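Local coordinates for protein mandelate racemase/muconate lactonizing enzyme (PDB 4J3Z) that probably abstracts a proton next to a substrate carboxylate, as other mandelate racemase and muconate lactonizing enzymes of the enolase superfamily do, at residues 13-24 with 337-345; 164-172 with 185-196. All coordinates share one frame; numbering follows the deposited sequence.

Contact 1 (13-24 with 337-345); sequences APPPPGWGGRYW and IETPFHEAL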
loop_
_atom_site.group_PDB
_atom_site.type_symbol
_atom_site.label_atom_id
_atom_site.label_comp_id
_atom_site.label_asym_id
_atom_site.label_seq_id
_atom_site.Cartn_x
_atom_site.Cartn_y
_atom_site.Cartn_z
ATOM N N ALA D 13 -34.590 -0.098 -36.886
ATOM C CA ALA D 13 -33.808 -1.239 -37.384
ATOM C C ALA D 13 -32.860 -0.793 -38.486
ATOM O O ALA D 13 -33.309 -0.358 -39.548
ATOM C CB ALA D 13 -34.725 -2.345 -37.897
ATOM N N PRO D 14 -31.543 -0.854 -38.226
ATOM C CA PRO D 14 -30.598 -0.658 -39.319
ATOM C C PRO D 14 -30.766 -1.762 -40.358
ATOM O O PRO D 14 -30.934 -2.931 -39.980
ATOM C CB PRO D 14 -29.240 -0.794 -38.629
ATOM C CG PRO D 14 -29.496 -0.351 -37.226
ATOM C CD PRO D 14 -30.864 -0.893 -36.915
ATOM N N PRO D 15 -30.748 -1.403 -41.655
ATOM C CA PRO D 15 -30.776 -2.446 -42.677
ATOM C C PRO D 15 -29.489 -3.274 -42.665
ATOM O O PRO D 15 -28.498 -2.858 -42.048
ATOM C CB PRO D 15 -30.900 -1.663 -43.991
ATOM C CG PRO D 15 -30.418 -0.286 -43.685
ATOM C CD PRO D 15 -30.782 -0.050 -42.240
ATOM N N PRO D 16 -29.505 -4.457 -43.314
ATOM C CA PRO D 16 -28.283 -5.217 -43.561
ATOM C C PRO D 16 -27.124 -4.303 -43.990
ATOM O O PRO D 16 -27.338 -3.376 -44.782
ATOM C CB PRO D 16 -28.687 -6.145 -44.716
ATOM C CG PRO D 16 -30.187 -6.208 -44.685
ATOM C CD PRO D 16 -30.700 -5.256 -43.646
ATOM N N PRO D 17 -25.896 -4.566 -43.493
ATOM C CA PRO D 17 -25.465 -5.686 -42.650
ATOM C C PRO D 17 -25.580 -5.449 -41.135
ATOM O O PRO D 17 -25.116 -6.273 -40.342
ATOM C CB PRO D 17 -23.993 -5.884 -43.053
ATOM C CG PRO D 17 -23.685 -4.836 -44.096
ATOM C CD PRO D 17 -24.743 -3.783 -43.957
ATOM N N GLY D 18 -26.206 -4.348 -40.736
ATOM C CA GLY D 18 -26.439 -4.073 -39.325
ATOM C C GLY D 18 -25.232 -3.539 -38.564
ATOM O O GLY D 18 -25.086 -3.800 -37.353
ATOM N N TRP D 19 -24.361 -2.806 -39.268
ATOM C CA TRP D 19 -23.297 -2.053 -38.611
ATOM C C TRP D 19 -23.981 -0.966 -37.783
ATOM O O TRP D 19 -24.581 -0.033 -38.333
ATOM C CB TRP D 19 -22.324 -1.410 -39.614
ATOM C CG TRP D 19 -21.743 -2.300 -40.713
ATOM C CD1 TRP D 19 -21.468 -1.918 -41.991
ATOM C CD2 TRP D 19 -21.367 -3.690 -40.622
ATOM N NE1 TRP D 19 -20.947 -2.971 -42.705
ATOM C CE2 TRP D 19 -20.880 -4.072 -41.892
ATOM C CE3 TRP D 19 -21.403 -4.646 -39.598
ATOM C CZ2 TRP D 19 -20.426 -5.367 -42.166
ATOM C CZ3 TRP D 19 -20.955 -5.938 -39.872
ATOM C CH2 TRP D 19 -20.472 -6.284 -41.148
ATOM N N GLY D 20 -23.904 -1.105 -36.464
ATOM C CA GLY D 20 -24.614 -0.214 -35.558
ATOM C C GLY D 20 -25.457 -0.958 -34.539
ATOM O O GLY D 20 -25.704 -0.445 -33.448
ATOM N N GLY D 21 -25.902 -2.158 -34.902
ATOM C CA GLY D 21 -26.658 -3.031 -34.013
ATOM C C GLY D 21 -27.950 -3.528 -34.627
ATOM O O GLY D 21 -28.314 -3.117 -35.733
ATOM N N ARG D 22 -28.631 -4.425 -33.914
ATOM C CA ARG D 22 -29.971 -4.889 -34.282
ATOM C C ARG D 22 -30.997 -3.753 -34.331
ATOM O O ARG D 22 -31.829 -3.700 -35.247
ATOM C CB ARG D 22 -30.463 -5.959 -33.306
ATOM C CG ARG D 22 -30.169 -7.397 -33.710
ATOM C CD ARG D 22 -31.251 -8.315 -33.157
ATOM N NE ARG D 22 -30.961 -9.733 -33.352
ATOM C CZ ARG D 22 -30.369 -10.518 -32.455
ATOM N NH1 ARG D 22 -29.992 -10.036 -31.281
ATOM N NH2 ARG D 22 -30.158 -11.800 -32.732
ATOM N N TYR D 23 -30.945 -2.863 -33.339
ATOM C CA TYR D 23 -31.848 -1.711 -33.266
ATOM C C TYR D 23 -31.209 -0.524 -32.557
ATOM O O TYR D 23 -30.359 -0.706 -31.676
ATOM C CB TYR D 23 -33.155 -2.081 -32.562
ATOM C CG TYR D 23 -32.988 -2.629 -31.160
ATOM C CD1 TYR D 23 -32.725 -1.781 -30.081
ATOM C CD2 TYR D 23 -33.103 -3.994 -30.911
ATOM C CE1 TYR D 23 -32.575 -2.275 -28.800
ATOM C CE2 TYR D 23 -32.963 -4.497 -29.631
ATOM C CZ TYR D 23 -32.695 -3.633 -28.580
ATOM O OH TYR D 23 -32.549 -4.126 -27.306
ATOM N N TRP D 24 -31.614 0.685 -32.948
ATOM C CA TRP D 24 -31.249 1.893 -32.209
ATOM C C TRP D 24 -32.470 2.444 -31.495
ATOM O O TRP D 24 -33.588 2.306 -31.989
ATOM C CB TRP D 24 -30.680 2.964 -33.135
ATOM C CG TRP D 24 -29.483 2.539 -33.933
ATOM C CD1 TRP D 24 -28.502 1.662 -33.553
ATOM C CD2 TRP D 24 -29.130 2.993 -35.242
ATOM N NE1 TRP D 24 -27.562 1.543 -34.551
ATOM C CE2 TRP D 24 -27.921 2.353 -35.596
ATOM C CE3 TRP D 24 -29.721 3.871 -36.158
ATOM C CZ2 TRP D 24 -27.295 2.563 -36.824
ATOM C CZ3 TRP D 24 -29.088 4.088 -37.381
ATOM C CH2 TRP D 24 -27.894 3.424 -37.703
ATOM N N ILE D 337 -19.027 4.868 -37.176
ATOM C CA ILE D 337 -19.557 3.983 -38.196
ATOM C C ILE D 337 -20.237 4.766 -39.328
ATOM O O ILE D 337 -21.303 5.292 -39.170
ATOM C CB ILE D 337 -20.521 2.944 -37.650
ATOM C CG1 ILE D 337 -20.227 2.615 -36.224
ATOM C CG2 ILE D 337 -20.320 1.678 -38.390
ATOM C CD1 ILE D 337 -21.070 1.534 -35.639
ATOM N N GLU D 338 -19.592 4.817 -40.468
ATOM C CA GLU D 338 -20.058 5.639 -41.541
ATOM C C GLU D 338 -20.900 4.999 -42.656
ATOM O O GLU D 338 -20.604 5.070 -43.824
ATOM C CB GLU D 338 -18.912 6.424 -42.070
ATOM C CG GLU D 338 -18.229 7.196 -41.007
ATOM C CD GLU D 338 -18.676 8.599 -40.966
ATOM O OE1 GLU D 338 -18.443 9.322 -41.917
ATOM O OE2 GLU D 338 -19.261 8.982 -39.973
ATOM N N THR D 339 -22.010 4.458 -42.265
ATOM C CA THR D 339 -22.918 3.803 -43.198
ATOM C C THR D 339 -23.861 4.807 -43.863
ATOM O O THR D 339 -24.050 5.909 -43.344
ATOM C CB THR D 339 -23.794 2.756 -42.493
ATOM O OG1 THR D 339 -24.813 3.424 -41.731
ATOM C CG2 THR D 339 -22.950 1.857 -41.595
ATOM N N PRO D 340 -24.456 4.426 -45.019
ATOM C CA PRO D 340 -25.537 5.189 -45.656
ATOM C C PRO D 340 -26.745 5.446 -44.745
ATOM O O PRO D 340 -27.244 6.580 -44.678
ATOM C CB PRO D 340 -25.951 4.289 -46.826
ATOM C CG PRO D 340 -24.711 3.531 -47.169
ATOM C CD PRO D 340 -23.995 3.307 -45.867
ATOM N N PHE D 341 -27.227 4.413 -44.058
ATOM C CA PHE D 341 -28.397 4.571 -43.198
ATOM C C PHE D 341 -28.187 5.649 -42.129
ATOM O O PHE D 341 -29.080 6.463 -41.874
ATOM C CB PHE D 341 -28.797 3.245 -42.561
ATOM C CG PHE D 341 -30.100 3.304 -41.809
ATOM C CD1 PHE D 341 -31.284 3.634 -42.466
ATOM C CD2 PHE D 341 -30.149 3.010 -40.456
ATOM C CE1 PHE D 341 -32.487 3.664 -41.779
ATOM C CE2 PHE D 341 -31.349 3.047 -39.762
ATOM C CZ PHE D 341 -32.518 3.375 -40.429
ATOM N N HIS D 342 -27.004 5.644 -41.514
ATOM C CA HIS D 342 -26.566 6.724 -40.639
ATOM C C HIS D 342 -26.776 8.111 -41.262
ATOM O O HIS D 342 -27.282 9.013 -40.598
ATOM C CB HIS D 342 -25.090 6.538 -40.261
ATOM C CG HIS D 342 -24.861 5.541 -39.166
ATOM N ND1 HIS D 342 -24.552 4.221 -39.412
ATOM C CD2 HIS D 342 -24.886 5.676 -37.819
ATOM C CE1 HIS D 342 -24.406 3.581 -38.264
ATOM N NE2 HIS D 342 -24.598 4.442 -37.283
ATOM N N GLU D 343 -26.391 8.279 -42.528
ATOM C CA GLU D 343 -26.520 9.570 -43.223
ATOM C C GLU D 343 -27.928 9.814 -43.801
ATOM O O GLU D 343 -28.267 10.936 -44.179
ATOM C CB GLU D 343 -25.452 9.688 -44.326
ATOM C CG GLU D 343 -25.278 11.072 -44.941
ATOM C CD GLU D 343 -24.688 12.106 -43.986
ATOM O OE1 GLU D 343 -23.893 11.744 -43.083
ATOM O OE2 GLU D 343 -25.008 13.296 -44.159
ATOM N N ALA D 344 -28.738 8.761 -43.864
ATOM C CA ALA D 344 -30.130 8.874 -44.305
ATOM C C ALA D 344 -31.081 9.165 -43.144
ATOM O O ALA D 344 -32.013 9.968 -43.290
ATOM C CB ALA D 344 -30.566 7.601 -45.029
ATOM N N LEU D 345 -30.857 8.506 -42.003
ATOM C CA LEU D 345 -31.783 8.605 -40.860
ATOM C C LEU D 345 -31.928 10.038 -40.340
ATOM O O LEU D 345 -33.023 10.455 -39.965
ATOM C CB LEU D 345 -31.405 7.631 -39.726
ATOM C CG LEU D 345 -32.356 7.531 -38.511
ATOM C CD1 LEU D 345 -33.826 7.379 -38.907
ATOM C CD2 LEU D 345 -31.951 6.406 -37.574
#
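Trp24 drives the six-membered end of its indole into the angle between Phe341 and His342, making a three-ring cluster in which it stacks properly on neither ring. Against Phe341 the planes are near parallel, tilted by 27°, but slid so that the centroids lie 5.4 Å from each other; Trp24 CZ3 meets Phe341 CD2 at 3.4 Å. His342 is approached obliquely, its ring lying between Trp24 CH2 over one face and the carbonyl oxygen of Ile337 over the opposite one. Thr339, at the N-cap of helix 340-345, accepts the backbone N-H of His342 on OG1; the ring itself is held through NE2, bonded to Ala313 O. Leu345 CD2 meets the edge of the indole, 3.7 Å from Trp24 CE3, while a weak bond from Trp24 NE1 to Gly20 O, 2.9 Å long, ties the indole back to its own loop.

Phe341 CG stands anti to the backbone nitrogen (chi1 -172°), which carries the ring out to the proline-rich start of the loop. There Pro15 CD sits over one face in a CH-pi contact, 3.6 Å from the ring centroid. An alanine here would remove that face, and would probably leave Pro15 without its CH-pi partner and Trp24 beside a gap. Farther along, Trp19 CB rests on Thr339 CG2 at 3.9 Å. The loop between the first two strands of the capping domain is thus held to the segment following barrel strand 334-336 by apolar and aromatic contacts; such a seam probably depends more on fit of shape than on directional bonding.

Contact 2 (164-172 with 185-196); sequences AVKFDPAGP and DIDLSARFCAAI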
loop_
_atom_site.group_PDB
_atom_site.type_symbol
_atom_site.label_atom_id
_atom_site.label_comp_id
_atom_site.label_asym_id
_atom_site.label_seq_id
_atom_site.Cartn_x
_atom_site.Cartn_y
_atom_site.Cartn_z
ATOM N N ALA D 164 -6.257 5.363 -37.770
ATOM C CA ALA D 164 -6.385 4.262 -36.810
ATOM C C ALA D 164 -7.472 3.311 -37.282
ATOM O O ALA D 164 -8.463 3.744 -37.865
ATOM C CB ALA D 164 -6.688 4.779 -35.409
ATOM N N VAL D 165 -7.272 2.017 -37.052
ATOM C CA VAL D 165 -8.260 0.987 -37.448
ATOM C C VAL D 165 -8.458 -0.036 -36.344
ATOM O O VAL D 165 -7.512 -0.344 -35.611
ATOM C CB VAL D 165 -7.855 0.255 -38.751
ATOM C CG1 VAL D 165 -8.064 1.159 -39.957
ATOM C CG2 VAL D 165 -6.408 -0.236 -38.676
ATOM N N LYS D 166 -9.683 -0.546 -36.223
ATOM C CA LYS D 166 -10.060 -1.448 -35.129
ATOM C C LYS D 166 -10.536 -2.785 -35.658
ATOM O O LYS D 166 -11.219 -2.857 -36.680
ATOM C CB LYS D 166 -11.155 -0.815 -34.259
ATOM C CG LYS D 166 -11.339 -1.458 -32.897
ATOM C CD LYS D 166 -12.325 -0.687 -32.033
ATOM C CE LYS D 166 -13.713 -1.320 -32.032
ATOM N NZ LYS D 166 -14.573 -0.910 -30.878
ATOM N N PHE D 167 -10.176 -3.844 -34.945
ATOM C CA PHE D 167 -10.497 -5.199 -35.346
ATOM C C PHE D 167 -10.581 -6.086 -34.103
ATOM O O PHE D 167 -10.020 -5.742 -33.052
ATOM C CB PHE D 167 -9.430 -5.720 -36.326
ATOM C CG PHE D 167 -8.015 -5.600 -35.807
ATOM C CD1 PHE D 167 -7.300 -4.411 -35.958
ATOM C CD2 PHE D 167 -7.402 -6.669 -35.170
ATOM C CE1 PHE D 167 -6.004 -4.293 -35.475
ATOM C CE2 PHE D 167 -6.101 -6.559 -34.689
ATOM C CZ PHE D 167 -5.400 -5.371 -34.846
ATOM N N ASP D 168 -11.273 -7.218 -34.233
ATOM C CA ASP D 168 -11.439 -8.170 -33.128
ATOM C C ASP D 168 -11.350 -9.615 -33.626
ATOM O O ASP D 168 -12.364 -10.234 -33.924
ATOM C CB ASP D 168 -12.765 -7.929 -32.383
ATOM C CG ASP D 168 -13.149 -9.091 -31.456
ATOM O OD1 ASP D 168 -12.575 -9.219 -30.350
ATOM O OD2 ASP D 168 -14.041 -9.879 -31.840
ATOM N N PRO D 169 -10.125 -10.154 -33.719
ATOM C CA PRO D 169 -9.925 -11.537 -34.135
ATOM C C PRO D 169 -9.952 -12.518 -32.954
ATOM O O PRO D 169 -9.731 -13.713 -33.144
ATOM C CB PRO D 169 -8.524 -11.496 -34.730
ATOM C CG PRO D 169 -7.816 -10.492 -33.885
ATOM C CD PRO D 169 -8.841 -9.476 -33.461
ATOM N N ALA D 170 -10.230 -12.013 -31.754
ATOM C CA ALA D 170 -10.057 -12.796 -30.532
ATOM C C ALA D 170 -11.130 -13.863 -30.310
ATOM O O ALA D 170 -11.043 -14.648 -29.365
ATOM C CB ALA D 170 -9.941 -11.878 -29.325
ATOM N N GLY D 171 -12.132 -13.892 -31.183
ATOM C CA GLY D 171 -13.160 -14.932 -31.145
ATOM C C GLY D 171 -14.341 -14.603 -30.248
ATOM O O GLY D 171 -14.236 -13.724 -29.394
ATOM N N PRO D 172 -15.465 -15.331 -30.429
ATOM C CA PRO D 172 -16.774 -15.049 -29.816
ATOM C C PRO D 172 -16.750 -14.941 -28.292
ATOM O O PRO D 172 -15.957 -15.617 -27.631
ATOM C CB PRO D 172 -17.632 -16.249 -30.243
ATOM C CG PRO D 172 -16.654 -17.319 -30.612
ATOM C CD PRO D 172 -15.492 -16.587 -31.204
ATOM N N ASP D 185 -6.868 -18.469 -30.877
ATOM C CA ASP D 185 -7.360 -17.090 -30.730
ATOM C C ASP D 185 -6.198 -16.116 -30.614
ATOM O O ASP D 185 -6.282 -14.985 -31.078
ATOM C CB ASP D 185 -8.235 -16.931 -29.477
ATOM C CG ASP D 185 -9.587 -17.646 -29.578
ATOM O OD1 ASP D 185 -10.148 -17.782 -30.691
ATOM O OD2 ASP D 185 -10.106 -18.047 -28.505
ATOM N N ILE D 186 -5.126 -16.563 -29.972
ATOM C CA ILE D 186 -3.923 -15.755 -29.758
ATOM C C ILE D 186 -3.188 -15.706 -31.091
ATOM O O ILE D 186 -2.864 -14.629 -31.622
ATOM C CB ILE D 186 -3.047 -16.379 -28.646
ATOM C CG1 ILE D 186 -3.829 -16.451 -27.329
ATOM C CG2 ILE D 186 -1.753 -15.604 -28.455
ATOM C CD1 ILE D 186 -3.321 -17.479 -26.336
ATOM N N ASP D 187 -2.943 -16.888 -31.639
ATOM C CA ASP D 187 -2.440 -17.027 -32.995
ATOM C C ASP D 187 -3.115 -16.058 -33.984
ATOM O O ASP D 187 -2.446 -15.202 -34.562
ATOM C CB ASP D 187 -2.617 -18.482 -33.443
ATOM C CG ASP D 187 -2.056 -18.729 -34.794
ATOM O OD1 ASP D 187 -0.866 -18.407 -35.008
ATOM O OD2 ASP D 187 -2.814 -19.233 -35.644
ATOM N N LEU D 188 -4.428 -16.188 -34.159
ATOM C CA LEU D 188 -5.209 -15.300 -35.049
ATOM C C LEU D 188 -5.080 -13.799 -34.730
ATOM O O LEU D 188 -5.100 -12.978 -35.642
ATOM C CB LEU D 188 -6.693 -15.707 -35.064
ATOM C CG LEU D 188 -7.623 -15.101 -36.116
ATOM C CD1 LEU D 188 -7.215 -15.511 -37.533
ATOM C CD2 LEU D 188 -9.071 -15.485 -35.853
ATOM N N SER D 189 -4.955 -13.458 -33.443
ATOM C CA SER D 189 -4.698 -12.076 -32.995
ATOM C C SER D 189 -3.362 -11.511 -33.479
ATOM O O SER D 189 -3.303 -10.382 -33.973
ATOM C CB SER D 189 -4.752 -11.981 -31.463
ATOM O OG SER D 189 -5.963 -12.503 -30.947
ATOM N N ALA D 190 -2.292 -12.288 -33.312
ATOM C CA ALA D 190 -0.957 -11.899 -33.803
ATOM C C ALA D 190 -0.889 -11.844 -35.338
ATOM O O ALA D 190 -0.433 -10.846 -35.909
ATOM C CB ALA D 190 0.115 -12.826 -33.242
ATOM N N ARG D 191 -1.354 -12.898 -36.005
ATOM C CA ARG D 191 -1.412 -12.911 -37.480
ATOM C C ARG D 191 -2.156 -11.693 -38.014
ATOM O O ARG D 191 -1.697 -11.046 -38.961
ATOM C CB ARG D 191 -2.067 -14.197 -37.998
ATOM C CG ARG D 191 -1.119 -15.384 -38.126
ATOM C CD ARG D 191 -1.861 -16.669 -38.516
ATOM N NE ARG D 191 -2.805 -16.476 -39.627
ATOM C CZ ARG D 191 -3.812 -17.304 -39.921
ATOM N NH1 ARG D 191 -4.022 -18.406 -39.200
ATOM N NH2 ARG D 191 -4.620 -17.030 -40.940
ATOM N N PHE D 192 -3.289 -11.370 -37.384
ATOM C CA PHE D 192 -4.047 -10.151 -37.689
ATOM C C PHE D 192 -3.235 -8.879 -37.501
ATOM O O PHE D 192 -3.223 -8.020 -38.387
ATOM C CB PHE D 192 -5.313 -10.076 -36.847
ATOM C CG PHE D 192 -6.565 -10.459 -37.587
ATOM C CD1 PHE D 192 -6.782 -11.775 -37.994
ATOM C CD2 PHE D 192 -7.535 -9.507 -37.860
ATOM C CE1 PHE D 192 -7.940 -12.126 -38.667
ATOM C CE2 PHE D 192 -8.696 -9.856 -38.522
ATOM C CZ PHE D 192 -8.898 -11.165 -38.931
ATOM N N CYS D 193 -2.556 -8.756 -36.360
ATOM C CA CYS D 193 -1.705 -7.580 -36.091
ATOM C C CYS D 193 -0.517 -7.464 -37.051
ATOM O O CYS D 193 -0.176 -6.362 -37.479
ATOM C CB CYS D 193 -1.190 -7.586 -34.644
ATOM S SG CYS D 193 -2.364 -7.064 -33.380
ATOM N N ALA D 194 0.125 -8.589 -37.363
ATOM C CA ALA D 194 1.279 -8.600 -38.288
ATOM C C ALA D 194 0.923 -8.124 -39.693
ATOM O O ALA D 194 1.634 -7.292 -40.262
ATOM C CB ALA D 194 1.922 -9.983 -38.351
ATOM N N ALA D 195 -0.177 -8.649 -40.239
ATOM C CA ALA D 195 -0.600 -8.343 -41.609
ATOM C C ALA D 195 -1.049 -6.901 -41.755
ATOM O O ALA D 195 -0.729 -6.239 -42.750
ATOM C CB ALA D 195 -1.706 -9.296 -42.061
ATOM N N ILE D 196 -1.786 -6.412 -40.760
ATOM C CA ILE D 196 -2.258 -5.026 -40.767
ATOM C C ILE D 196 -1.068 -4.091 -40.579
ATOM O O ILE D 196 -0.975 -3.062 -41.250
ATOM C CB ILE D 196 -3.356 -4.780 -39.708
ATOM C CG1 ILE D 196 -4.583 -5.651 -39.996
ATOM C CG2 ILE D 196 -3.770 -3.314 -39.691
ATOM C CD1 ILE D 196 -5.542 -5.808 -38.830
#
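Strand 164-167 and helix 183-200 pack here as neighbouring layers of a beta-alpha-beta crossover in the modified TIM barrel of the enolase superfamily, strand 205-209 completing the unit. The axes of these short segments run almost antiparallel, at 158° and 10.9 Å apart, as expected when a helix returns along the outside of its barrel. Val165 and Phe167 turn toward the helix; Lys166, between them, points away from it and reaches Glu335 in a salt bridge.

Phe167 carries most of the strand's share of the packing, with Val165 CG2 meeting Ile196 CG2 at 4.2 Å. Phe167 CG lies between backbone N and carbonyl carbon (chi1 53°), and the ring lies with one face to Ile196 and its edge to Cys193. Ile196 CD1 sits over that face in a CH-pi contact, 3.7 Å from the centroid. Cys193 SG comes instead to the rim, near the ring plane and 3.8 Å from Phe167 CZ, a sulfur-aromatic contact. Phe192 lies alongside, but its ring is chiefly the platform for Pro169, whose CB is centred over the face at 3.7 Å from the centroid. Phe192 also touches Pro147 and Ala150 of the neighbouring helix 147-159.

Past the strand end, Pro169 CG presses on Ser189 CA at 3.6 Å, and Leu188 CD2 leans on the Pro169 carbonyl. Gly171 CA passes 4.2 Å from Asp185 OD1, where a CB would clash. The carbonyl oxygen of Asp185 is gripped twice, by Ser189 N and by Ser189 OG, which donates at 2.5 Å from 19° outside the carbonyl plane.

In the fold
Contact 2 is nested, along the chain, inside the long loop that contact 1 closes. In space their centres are 24 Å apart and their nearest atoms about 8 Å, so they do not touch. The first joins the capping-domain loop to the chain leaving barrel strand 334-336; the second lies within the barrel wall. The barrel links them: strands 164-167 and 334-336 both pair in parallel with strand 125-131, and segment 337-345 begins directly after the latter of the two. In this family the active site lies at the C-terminal ends of the barrel strands, beneath the capping domain, so the loop side of contact 2 and the capping loop of contact 1 probably lie near that region.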